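Centrosomal protein 120 (Oreochromis niloticus, PDB 6EWH) is a centrosomal protein probably needed for ciliogenesis, represented here by its second C2 domain. Local coordinates at residues C27-L33 against S90-S96. The protein carries 1 engineered substitution. Numbering follows the deposited sequence.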
ATOM      1  N   CYS A  27      -0.231  26.551   1.940  1.00 35.49           N
ATOM      2  CA  CYS A  27      -0.328  25.235   1.309  1.00 31.51           C
ATOM      3  C   CYS A  27      -1.815  24.892   1.234  1.00 34.21           C
ATOM      4  O   CYS A  27      -2.379  24.284   2.148  1.00 35.91           O
ATOM      5  CB  CYS A  27       0.475  24.229   2.132  1.00 33.47           C
ATOM      6  SG  CYS A  27       2.242  24.645   2.293  1.00 38.75           S
ATOM      7  N   THR A  28      -2.447  25.290   0.126  1.00 32.82           N
ATOM      8  CA  THR A  28      -3.902  25.335   0.023  1.00 34.94           C
ATOM      9  C   THR A  28      -4.476  24.515  -1.131  1.00 37.10           C
ATOM     10  O   THR A  28      -5.683  24.600  -1.388  1.00 36.46           O
ATOM     11  CB  THR A  28      -4.353  26.786  -0.140  1.00 41.26           C
ATOM     12  OG1 THR A  28      -3.938  27.254  -1.429  1.00 43.15           O
ATOM     13  CG2 THR A  28      -3.714  27.660   0.933  1.00 45.64           C
ATOM     14  N   ASP A  29      -3.662  23.749  -1.847  1.00 32.87           N
ATOM     15  CA  ASP A  29      -4.152  22.963  -2.970  1.00 28.94           C
ATOM     16  C   ASP A  29      -4.523  21.554  -2.520  1.00 27.51           C
ATOM     17  O   ASP A  29      -3.959  21.018  -1.568  1.00 27.98           O
ATOM     18  CB  ASP A  29      -3.090  22.883  -4.065  1.00 32.48           C
ATOM     19  CG  ASP A  29      -2.726  24.247  -4.628  1.00 36.87           C
ATOM     20  OD1 ASP A  29      -3.552  25.180  -4.511  1.00 41.60           O
ATOM     21  OD2 ASP A  29      -1.620  24.387  -5.187  1.00 37.97           O
ATOM     22  N   MET A  30      -5.493  20.962  -3.205  1.00 27.14           N
ATOM     23  CA  MET A  30      -5.955  19.619  -2.868  1.00 25.45           C
ATOM     24  C   MET A  30      -5.264  18.563  -3.712  1.00 24.64           C
ATOM     25  O   MET A  30      -5.117  18.717  -4.927  1.00 26.14           O
ATOM     26  CB  MET A  30      -7.465  19.519  -3.076  1.00 28.31           C
ATOM     27  CG  MET A  30      -8.258  20.408  -2.130  1.00 32.98           C
ATOM     28  SD  MET A  30      -7.840  20.203  -0.383  1.00 34.62           S
ATOM     29  CE  MET A  30      -8.030  18.435  -0.180  1.00 28.01           C
ATOM     30  N   PHE A  31      -4.852  17.481  -3.045  1.00 24.09           N
ATOM     31  CA  PHE A  31      -4.204  16.334  -3.665  1.00 22.48           C
ATOM     32  C   PHE A  31      -4.868  15.053  -3.186  1.00 22.19           C
ATOM     33  O   PHE A  31      -5.495  15.014  -2.125  1.00 23.61           O
ATOM     34  CB  PHE A  31      -2.716  16.277  -3.263  1.00 20.57           C
ATOM     35  CG  PHE A  31      -1.926  17.476  -3.714  1.00 24.62           C
ATOM     36  CD1 PHE A  31      -1.896  18.641  -2.947  1.00 25.47           C
ATOM     37  CD2 PHE A  31      -1.228  17.454  -4.912  1.00 24.35           C
ATOM     38  CE1 PHE A  31      -1.162  19.752  -3.370  1.00 25.86           C
ATOM     39  CE2 PHE A  31      -0.512  18.566  -5.339  1.00 26.13           C
ATOM     40  CZ  PHE A  31      -0.476  19.701  -4.568  1.00 26.78           C
ATOM     41  N   VAL A  32      -4.697  13.987  -3.966  1.00 22.46           N
ATOM     42  CA  VAL A  32      -5.169  12.654  -3.600  1.00 21.31           C
ATOM     43  C   VAL A  32      -3.977  11.701  -3.636  1.00 21.90           C
ATOM     44  O   VAL A  32      -3.257  11.639  -4.640  1.00 22.73           O
ATOM     45  CB  VAL A  32      -6.294  12.162  -4.531  1.00 22.85           C
ATOM     46  CG1 VAL A  32      -6.772  10.779  -4.095  1.00 24.24           C
ATOM     47  CG2 VAL A  32      -7.447  13.154  -4.519  1.00 25.42           C
ATOM     48  N   LEU A  33      -3.771  10.977  -2.542  1.00 22.09           N
ATOM     49  CA  LEU A  33      -2.755   9.933  -2.448  1.00 22.07           C
ATOM     50  C   LEU A  33      -3.487   8.600  -2.330  1.00 20.33           C
ATOM     51  O   LEU A  33      -4.332   8.434  -1.441  1.00 20.69           O
ATOM     52  CB  LEU A  33      -1.899  10.181  -1.216  1.00 21.38           C
ATOM     53  CG  LEU A  33      -0.860   9.102  -0.921  1.00 21.79           C
ATOM     54  CD1 LEU A  33       0.201   9.034  -2.030  1.00 23.83           C
ATOM     55  CD2 LEU A  33      -0.186   9.410   0.415  1.00 24.51           C
ATOM     56  N   SER A  90      -7.859   5.807  -0.779  1.00 21.53           N
ATOM     57  CA  SER A  90      -7.326   7.133  -1.083  0.52 22.79           C
ATOM     58  C   SER A  90      -7.542   8.066   0.100  1.00 22.96           C
ATOM     59  O   SER A  90      -8.562   7.972   0.779  1.00 23.76           O
ATOM     60  CB  SER A  90      -8.076   7.755  -2.275  0.52 23.26           C
ATOM     61  OG  SER A  90      -8.061   6.920  -3.423  0.52 25.36           O
ATOM     62  N   VAL A  91      -6.605   8.990   0.304  1.00 22.15           N
ATOM     63  CA  VAL A  91      -6.760  10.073   1.267  1.00 22.79           C
ATOM     64  C   VAL A  91      -6.606  11.399   0.544  1.00 23.66           C
ATOM     65  O   VAL A  91      -5.870  11.519  -0.440  1.00 23.45           O
ATOM     66  CB  VAL A  91      -5.757   9.968   2.440  1.00 25.38           C
ATOM     67  CG1 VAL A  91      -6.071   8.741   3.291  1.00 26.41           C
ATOM     68  CG2 VAL A  91      -4.308   9.927   1.922  1.00 24.60           C
ATOM     69  N   ARG A  92      -7.301  12.412   1.049  1.00 23.04           N
ATOM     70  CA  ARG A  92      -7.192  13.756   0.512  1.00 24.38           C
ATOM     71  C   ARG A  92      -6.200  14.560   1.340  1.00 24.48           C
ATOM     72  O   ARG A  92      -6.193  14.485   2.574  1.00 26.50           O
ATOM     73  CB  ARG A  92      -8.553  14.460   0.522  1.00 25.06           C
ATOM     74  CG  ARG A  92      -9.570  13.816  -0.398  1.00 29.36           C
ATOM     75  CD  ARG A  92     -10.936  14.508  -0.243  1.00 31.59           C
ATOM     76  NE  ARG A  92     -10.957  15.800  -0.925  1.00 30.26           N
ATOM     77  CZ  ARG A  92     -11.633  16.862  -0.502  1.00 31.58           C
ATOM     78  NH1 ARG A  92     -12.324  16.806   0.627  1.00 38.45           N
ATOM     79  NH2 ARG A  92     -11.602  17.983  -1.209  1.00 33.01           N
ATOM     80  N   ILE A  93      -5.365  15.335   0.652  1.00 23.30           N
ATOM     81  CA  ILE A  93      -4.312  16.111   1.294  1.00 24.94           C
ATOM     82  C   ILE A  93      -4.414  17.550   0.806  1.00 26.44           C
ATOM     83  O   ILE A  93      -4.505  17.798  -0.403  1.00 26.95           O
ATOM     84  CB  ILE A  93      -2.918  15.527   0.993  1.00 24.11           C
ATOM     85  CG1 ILE A  93      -2.797  14.106   1.532  1.00 24.47           C
ATOM     86  CG2 ILE A  93      -1.825  16.400   1.608  1.00 28.82           C
ATOM     87  CD1 ILE A  93      -1.605  13.347   0.992  1.00 25.57           C
ATOM     88  N   ARG A  94      -4.422  18.493   1.741  1.00 29.62           N
ATOM     89  CA  ARG A  94      -4.352  19.909   1.410  1.00 31.11           C
ATOM     90  C   ARG A  94      -2.923  20.362   1.693  1.00 28.90           C
ATOM     91  O   ARG A  94      -2.444  20.236   2.823  1.00 29.18           O
ATOM     92  CB  ARG A  94      -5.371  20.694   2.237  1.00 31.08           C
ATOM     93  CG  ARG A  94      -5.539  22.168   1.845  1.00 33.53           C
ATOM     94  CD  ARG A  94      -6.682  22.779   2.644  1.00 38.81           C
ATOM     95  NE  ARG A  94      -6.931  24.179   2.306  1.00 38.15           N
ATOM     96  CZ  ARG A  94      -6.279  25.208   2.843  1.00 39.10           C
ATOM     97  NH1 ARG A  94      -5.327  25.009   3.747  1.00 36.81           N
ATOM     98  NH2 ARG A  94      -6.586  26.447   2.473  1.00 40.91           N
ATOM     99  N   SER A  95      -2.227  20.827   0.662  1.00 29.12           N
ATOM    100  CA  SER A  95      -0.799  21.119   0.795  1.00 27.11           C
ATOM    101  C   SER A  95      -0.369  21.984  -0.383  1.00 31.80           C
ATOM    102  O   SER A  95      -1.199  22.565  -1.087  1.00 30.45           O
ATOM    103  CB  SER A  95       0.009  19.814   0.858  1.00 27.64           C
ATOM    104  OG  SER A  95       1.357  20.040   1.257  1.00 29.74           O
ATOM    105  N   SER A  96       0.942  22.096  -0.586  1.00 32.11           N
ATOM    106  CA  SER A  96       1.475  22.606  -1.836  1.00 29.24           C
ATOM    107  C   SER A  96       2.320  21.520  -2.480  1.00 34.16           C
ATOM    108  O   SER A  96       2.793  20.596  -1.808  1.00 35.23           O
ATOM    109  CB  SER A  96       2.316  23.874  -1.626  1.00 32.33           C
ATOM    110  OG  SER A  96       3.601  23.552  -1.116  1.00 35.72           O
TER
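Strands 29-33 and 90-95 run antiparallel, their backbones joined by six hydrogen bonds, from Asp29 N to Ser95 O (2.8 Å) through Phe31 N to Ile93 O (2.7 Å) to Val91 N to Leu33 O (2.9 Å). At the start of strand 29-33 a classic beta bulge sets two residues, Thr28 and Asp29, opposite the single Ser95. On the inner face, the Ile93 side chain settles between Phe31 and Leu33: its CD1 lies 3.9 Å from Leu33 CB, while Val91 CG2 meets Leu33 CB at 4.0 Å. The Phe31 ring turns an edge to Ser95 O, 3.6 Å from Phe31 CE1. On the other face Met30 folds back across the seam, bringing SD to 3.6 Å from Arg94 CB and CE over the Arg92 guanidinium; Arg92 itself forms a salt bridge with Glu181, and Arg94 NH1 is hydrogen-bonded to Gln20 OE1. Within the C2 sandwich this pair lies inside the mixed sheet, between strands 18-21 and 171-180, with Leu100 of helix 97-105 packing against Phe31 and Ile93.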